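Local coordinates for protein dihydroneopterin aldolase (PDB 3V9O) that belongs to the dihydroneopterin aldolase family, folding into an antiparallel sheet backed by two helices that associates with further copies and binds guanine in a pocket, at residues V32-G37 against Q84-G89; I51-F56 against D76-S81. One frame throughout, in Å; residues are numbered along the deposited sequence.

Interaction 1 of 2, residues V32-G37 against Q84-G89; sequences VYMNIG and QCVARG. With EDO (1,2-ethanediol), chain F; SO4 (sulfate ion), chain H.
The end of strand 22-34 passes nearest the last part of helix 76-87 at Met34 and Val86, CA atoms 7.2 Å apart, with no hydrogen bond between the segments. Val86 carries the contact with both branches: CG1, anti to the backbone N (chi1 169°), meets Met34 CB at 4.0 Å, while CG2 lies 4.2 Å from Val32 CG2, the two valines side by side, pointing opposite ways. A short, forked residue suits a place facing two strand residues. The sulfur of Met34 also comes near, SD standing 4.2 Å from Val86 CG2.

Where the helix gives way to loop, Gly89 takes a positive phi of 68°, easily reached without a side chain. Asn35 ND2 donates a nearly straight 2.9 Å bond to sulfate O3, and His90 N also holds this ion. An ethanediol bonds through O2 to Cys85 O, and its O1 receives Arg88 NH1 at the edge of the guanidinium.

The strand end is paired with strand 47-58 through backbone bonds of Val32 to Val49 and Met34 to Gln47. Helix 94-106 packs alongside, with Leu97 against Met34 and Ala100 and Ile101 against Cys85, completing the two-helix layer on the sheet that marks the tunnelling fold.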
loop_
_atom_site.group_PDB
_atom_site.type_symbol
_atom_site.label_atom_id
_atom_site.label_comp_id
_atom_site.label_asym_id
_atom_site.label_seq_id
_atom_site.Cartn_x
_atom_site.Cartn_y
_atom_site.Cartn_z
ATOM N N VAL A 32 -18.398 -11.977 -2.653
ATOM C CA VAL A 32 -19.273 -13.078 -3.016
ATOM C C VAL A 32 -19.716 -13.777 -1.744
ATOM O O VAL A 32 -19.070 -13.685 -0.679
ATOM C CB VAL A 32 -18.567 -14.100 -3.949
ATOM C CG1 VAL A 32 -18.128 -13.450 -5.284
ATOM C CG2 VAL A 32 -17.390 -14.801 -3.273
ATOM N N TYR A 33 -20.823 -14.505 -1.831
ATOM C CA TYR A 33 -21.284 -15.335 -0.755
ATOM C C TYR A 33 -21.236 -16.767 -1.283
ATOM O O TYR A 33 -21.756 -17.048 -2.380
ATOM C CB TYR A 33 -22.707 -14.966 -0.327
ATOM C CG TYR A 33 -22.788 -13.613 0.372
ATOM C CD1 TYR A 33 -22.953 -12.458 -0.368
ATOM C CD2 TYR A 33 -22.658 -13.516 1.769
ATOM C CE1 TYR A 33 -23.034 -11.213 0.275
ATOM C CE2 TYR A 33 -22.739 -12.285 2.404
ATOM C CZ TYR A 33 -22.929 -11.159 1.634
ATOM O OH TYR A 33 -23.034 -9.918 2.298
ATOM N N MET A 34 -20.584 -17.639 -0.523
ATOM C CA MET A 34 -20.433 -19.005 -1.012
ATOM C C MET A 34 -20.232 -19.935 0.173
ATOM O O MET A 34 -19.915 -19.507 1.314
ATOM C CB MET A 34 -19.241 -19.089 -1.981
ATOM C CG MET A 34 -17.942 -18.746 -1.248
ATOM S SD MET A 34 -16.486 -18.684 -2.318
ATOM C CE MET A 34 -16.377 -20.206 -2.851
ATOM N N ASN A 35 -20.393 -21.239 -0.070
ATOM C CA ASN A 35 -20.032 -22.219 0.932
ATOM C C ASN A 35 -18.526 -22.434 0.829
ATOM O O ASN A 35 -18.011 -22.656 -0.258
ATOM C CB ASN A 35 -20.836 -23.494 0.680
ATOM C CG ASN A 35 -22.299 -23.291 1.008
ATOM O OD1 ASN A 35 -22.640 -22.833 2.095
ATOM N ND2 ASN A 35 -23.166 -23.558 0.035
ATOM N N ILE A 36 -17.827 -22.221 1.939
ATOM C CA ILE A 36 -16.379 -22.336 1.960
ATOM C C ILE A 36 -16.000 -22.607 3.397
ATOM O O ILE A 36 -16.642 -22.099 4.329
ATOM C CB ILE A 36 -15.696 -21.089 1.469
ATOM C CG1 ILE A 36 -14.176 -21.301 1.389
ATOM C CG2 ILE A 36 -16.071 -19.838 2.331
ATOM C CD1 ILE A 36 -13.496 -20.195 0.587
ATOM N N GLY A 37 -15.051 -23.494 3.622
ATOM C CA GLY A 37 -14.701 -23.796 4.985
ATOM C C GLY A 37 -14.061 -25.135 5.011
ATOM O O GLY A 37 -14.607 -26.082 4.397
ATOM N N GLN A 84 -16.961 -17.787 -12.408
ATOM C CA GLN A 84 -16.850 -19.144 -12.904
ATOM C C GLN A 84 -16.255 -20.054 -11.820
ATOM O O GLN A 84 -16.714 -21.169 -11.623
ATOM C CB GLN A 84 -15.983 -19.165 -14.151
ATOM C CG GLN A 84 -16.707 -18.608 -15.364
ATOM C CD GLN A 84 -15.782 -18.224 -16.522
ATOM O OE1 GLN A 84 -14.540 -18.308 -16.435
ATOM N NE2 GLN A 84 -16.396 -17.784 -17.624
ATOM N N CYS A 85 -15.235 -19.567 -11.136
ATOM C CA CYS A 85 -14.599 -20.368 -10.090
ATOM C C CYS A 85 -15.498 -20.621 -8.897
ATOM O O CYS A 85 -15.596 -21.772 -8.410
ATOM C CB CYS A 85 -13.253 -19.729 -9.681
ATOM S SG CYS A 85 -11.989 -19.767 -10.948
ATOM N N VAL A 86 -16.216 -19.607 -8.479
ATOM C CA VAL A 86 -17.124 -19.729 -7.320
ATOM C C VAL A 86 -18.262 -20.678 -7.693
ATOM O O VAL A 86 -18.693 -21.516 -6.852
ATOM C CB VAL A 86 -17.638 -18.322 -6.934
ATOM C CG1 VAL A 86 -18.785 -18.394 -5.939
ATOM C CG2 VAL A 86 -16.529 -17.494 -6.373
ATOM N N ALA A 87 -18.714 -20.654 -8.948
ATOM C CA ALA A 87 -19.866 -21.443 -9.370
ATOM C C ALA A 87 -19.581 -22.945 -9.433
ATOM O O ALA A 87 -20.515 -23.768 -9.516
ATOM C CB ALA A 87 -20.345 -20.955 -10.751
ATOM N N ARG A 88 -18.306 -23.325 -9.417
ATOM C CA ARG A 88 -17.947 -24.759 -9.420
ATOM C C ARG A 88 -18.305 -25.465 -8.118
ATOM O O ARG A 88 -18.409 -26.696 -8.077
ATOM C CB ARG A 88 -16.462 -24.964 -9.720
ATOM C CG ARG A 88 -16.026 -24.458 -11.090
ATOM C CD ARG A 88 -14.536 -24.611 -11.260
ATOM N NE ARG A 88 -14.008 -23.831 -12.381
ATOM C CZ ARG A 88 -12.774 -23.349 -12.429
ATOM N NH1 ARG A 88 -11.951 -23.546 -11.411
ATOM N NH2 ARG A 88 -12.363 -22.654 -13.482
ATOM N N GLY A 89 -18.497 -24.705 -7.048
ATOM C CA GLY A 89 -18.932 -25.299 -5.802
ATOM C C GLY A 89 -17.859 -26.183 -5.177
ATOM O O GLY A 89 -16.766 -26.373 -5.730
HETATM C C1 EDO F . -12.106 -25.066 -7.520
HETATM O O1 EDO F . -11.591 -25.370 -8.815
HETATM C C2 EDO F . -12.518 -23.599 -7.514
HETATM O O2 EDO F . -12.924 -23.233 -8.849
HETATM S S SO4 H . -22.028 -25.973 -2.918
HETATM O O1 SO4 H . -22.902 -26.959 -2.275
HETATM O O2 SO4 H . -22.004 -26.202 -4.364
HETATM O O3 SO4 H . -22.563 -24.636 -2.641
HETATM O O4 SO4 H . -20.657 -26.091 -2.408
#

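Interaction 2 of 2, residues I51-F56 against D76-S81; sequences INVDLF and DLMKQS
Met78 lies along the strand face presented by Val53 and Leu55, running antiparallel to both side chains. Its chain leaves the helix with CG anti to the carbonyl carbon (chi1 -67°), and this together with an extended chi2 carries SD to 3.6 Å from Val53 CG1, with CG 3.7 Å from the same methyl; the bend at chi3 then turns only the terminal CE. The contact is thus made by the flank of the thioether chain. A flexible, unbranched methionine fits here because it can follow the uneven surface left by a beta-branched neighbour and a leucine.

Leu55 reaches out with CD2, which touches Met78 CG at 4.0 Å. The same methyl lies 3.9 Å from Leu77 CD2 in one of the two conformers modelled for Leu77, the leucines crossing at about a right angle. Every contact between the segments is apolar, and the axes of strand and helix stay 9.5 Å apart, room enough for one interlocking layer of side chains.

Within the helix, Ser81 in one of its two modelled conformers donates from its buried OG to Leu77 O at 2.8 Å. Ser81 N bonds to that oxygen from the opposite face of the carbonyl plane, and in that conformer the carbonyl is held twice.

Strand 51-56 lies between strands 22-34 and 113-120, and Asp54, directed away from the helix, forms salt bridges with Arg24 and Arg115 of those neighbours. Leu105 of helix 94-106 closes over Val53 and Leu77. The first turn of helix 76-87 also meets the second subunit: Lys79 forms a salt bridge with Asp126 of that subunit, and Val130 of the same subunit packs on Met78.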
loop_
_atom_site.group_PDB
_atom_site.type_symbol
_atom_site.label_atom_id
_atom_site.label_comp_id
_atom_site.label_asym_id
_atom_site.label_seq_id
_atom_site.Cartn_x
_atom_site.Cartn_y
_atom_site.Cartn_z
ATOM N N ILE A 51 -12.655 -10.582 -2.612
ATOM C CA ILE A 51 -11.628 -10.973 -3.607
ATOM C C ILE A 51 -11.062 -9.722 -4.255
ATOM O O ILE A 51 -11.810 -8.807 -4.613
ATOM C CB ILE A 51 -12.265 -11.882 -4.650
ATOM C CG1 ILE A 51 -12.742 -13.134 -3.920
ATOM C CG2 ILE A 51 -11.200 -12.268 -5.733
ATOM C CD1 ILE A 51 -13.662 -13.988 -4.654
ATOM N N ASN A 52 -9.748 -9.636 -4.397
ATOM C CA ASN A 52 -9.106 -8.535 -5.108
ATOM C C ASN A 52 -8.245 -9.118 -6.183
ATOM O O ASN A 52 -7.593 -10.151 -6.000
ATOM C CB ASN A 52 -8.225 -7.698 -4.134
ATOM C CG ASN A 52 -9.071 -6.828 -3.275
ATOM O OD1 ASN A 52 -9.382 -5.723 -3.673
ATOM N ND2 ASN A 52 -9.537 -7.334 -2.119
ATOM N N VAL A 53 -8.241 -8.466 -7.362
ATOM C CA VAL A 53 -7.500 -9.006 -8.532
ATOM C C VAL A 53 -6.764 -7.850 -9.205
ATOM O O VAL A 53 -7.301 -6.741 -9.381
ATOM C CB VAL A 53 -8.462 -9.586 -9.580
ATOM C CG1 VAL A 53 -7.696 -10.167 -10.812
ATOM C CG2 VAL A 53 -9.349 -10.708 -8.932
ATOM N N ASP A 54 -5.516 -8.139 -9.594
ATOM C CA ASP A 54 -4.696 -7.217 -10.419
ATOM C C ASP A 54 -4.270 -8.045 -11.632
ATOM O O ASP A 54 -3.733 -9.152 -11.526
ATOM C CB ASP A 54 -3.451 -6.708 -9.723
ATOM C CG ASP A 54 -3.724 -5.834 -8.547
ATOM O OD1 ASP A 54 -4.413 -4.829 -8.652
ATOM O OD2 ASP A 54 -3.157 -6.130 -7.483
ATOM N N LEU A 55 -4.570 -7.550 -12.838
ATOM C CA LEU A 55 -4.152 -8.207 -14.055
ATOM C C LEU A 55 -3.138 -7.306 -14.756
ATOM O O LEU A 55 -3.425 -6.111 -14.987
ATOM C CB LEU A 55 -5.442 -8.425 -14.885
ATOM C CG LEU A 55 -5.524 -9.481 -15.920
ATOM C CD1 LEU A 55 -5.306 -10.837 -15.209
ATOM C CD2 LEU A 55 -6.950 -9.428 -16.485
ATOM N N PHE A 56 -1.964 -7.814 -15.110
ATOM C CA PHE A 56 -0.909 -7.033 -15.820
ATOM C C PHE A 56 -0.932 -7.415 -17.266
ATOM O O PHE A 56 -0.709 -8.604 -17.580
ATOM C CB PHE A 56 0.455 -7.201 -15.157
ATOM C CG PHE A 56 0.411 -6.725 -13.708
ATOM C CD1 PHE A 56 -0.008 -7.566 -12.663
ATOM C CD2 PHE A 56 0.778 -5.405 -13.464
ATOM C CE1 PHE A 56 -0.100 -7.056 -11.332
ATOM C CE2 PHE A 56 0.728 -4.923 -12.163
ATOM C CZ PHE A 56 0.312 -5.747 -11.126
ATOM N N ASP A 76 -13.789 -6.839 -17.716
ATOM C CA ASP A 76 -14.870 -7.716 -17.233
ATOM C C ASP A 76 -14.392 -9.168 -17.037
ATOM O O ASP A 76 -15.057 -9.931 -16.334
ATOM C CB ASP A 76 -16.076 -7.732 -18.165
ATOM C CG ASP A 76 -16.888 -6.416 -18.150
ATOM O OD1 ASP A 76 -16.668 -5.515 -17.312
ATOM O OD2 ASP A 76 -17.776 -6.328 -19.023
ATOM N N LEU A 77 -13.282 -9.541 -17.661
ATOM C CA LEU A 77 -12.747 -10.868 -17.472
ATOM C C LEU A 77 -12.434 -11.193 -16.020
ATOM O O LEU A 77 -12.593 -12.356 -15.605
ATOM C CB LEU A 77 -11.513 -11.021 -18.344
ATOM C CG LEU A 77 -10.663 -12.253 -18.174
ATOM C CD1 LEU A 77 -11.283 -13.301 -19.084
ATOM C CD2 LEU A 77 -9.187 -11.941 -18.534
ATOM N N MET A 78 -12.067 -10.197 -15.199
ATOM C CA MET A 78 -11.757 -10.495 -13.796
ATOM C C MET A 78 -13.016 -10.972 -13.048
ATOM O O MET A 78 -12.980 -12.070 -12.431
ATOM C CB MET A 78 -11.144 -9.277 -13.119
ATOM C CG MET A 78 -9.775 -8.922 -13.667
ATOM S SD MET A 78 -8.985 -7.522 -12.881
ATOM C CE MET A 78 -9.968 -6.138 -13.564
ATOM N N LYS A 79 -14.110 -10.210 -13.078
ATOM C CA LYS A 79 -15.308 -10.632 -12.378
ATOM C C LYS A 79 -15.832 -11.934 -12.993
ATOM O O LYS A 79 -16.263 -12.821 -12.237
ATOM C CB LYS A 79 -16.355 -9.493 -12.396
ATOM C CG LYS A 79 -17.589 -9.769 -11.546
ATOM C CD LYS A 79 -18.613 -8.630 -11.451
ATOM C CE LYS A 79 -19.948 -9.261 -10.906
ATOM N NZ LYS A 79 -21.053 -8.368 -10.695
ATOM N N GLN A 80 -15.760 -12.097 -14.305
ATOM C CA GLN A 80 -16.227 -13.343 -14.948
ATOM C C GLN A 80 -15.468 -14.553 -14.443
ATOM O O GLN A 80 -16.076 -15.624 -14.222
ATOM C CB GLN A 80 -16.038 -13.201 -16.458
ATOM C CG GLN A 80 -17.127 -12.345 -17.100
ATOM C CD GLN A 80 -16.806 -11.871 -18.521
ATOM O OE1 GLN A 80 -15.739 -12.169 -19.087
ATOM N NE2 GLN A 80 -17.725 -11.088 -19.088
ATOM N N SER A 81 -14.160 -14.436 -14.341
ATOM C CA SER A 81 -13.369 -15.551 -13.866
ATOM C C SER A 81 -13.668 -15.887 -12.416
ATOM O O SER A 81 -13.755 -17.091 -12.073
ATOM C CB SER A 81 -11.893 -15.323 -14.109
ATOM O OG SER A 81 -11.732 -15.049 -15.484
#

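In the fold
From the N terminus, strand 22-34 ends in the first half of interaction 1, and the chain then returns antiparallel as strand 47-58, which supplies the first half of interaction 2. A long connection leads to helix 76-87. Its first turns close interaction 2 across 19 intervening residues; its end closes interaction 1 across 46, so the shorter loop lies wholly within the longer. The two contacts, with centres 15 Å apart, thereby fix opposite ends of one helix to two adjacent strands of the sheet. They meet directly where Val32 CG2 packs 4.1 Å from Ile51 CD1. In space, interaction 2 is centred about 4 Å from the chain centre, interaction 1 about 14 Å.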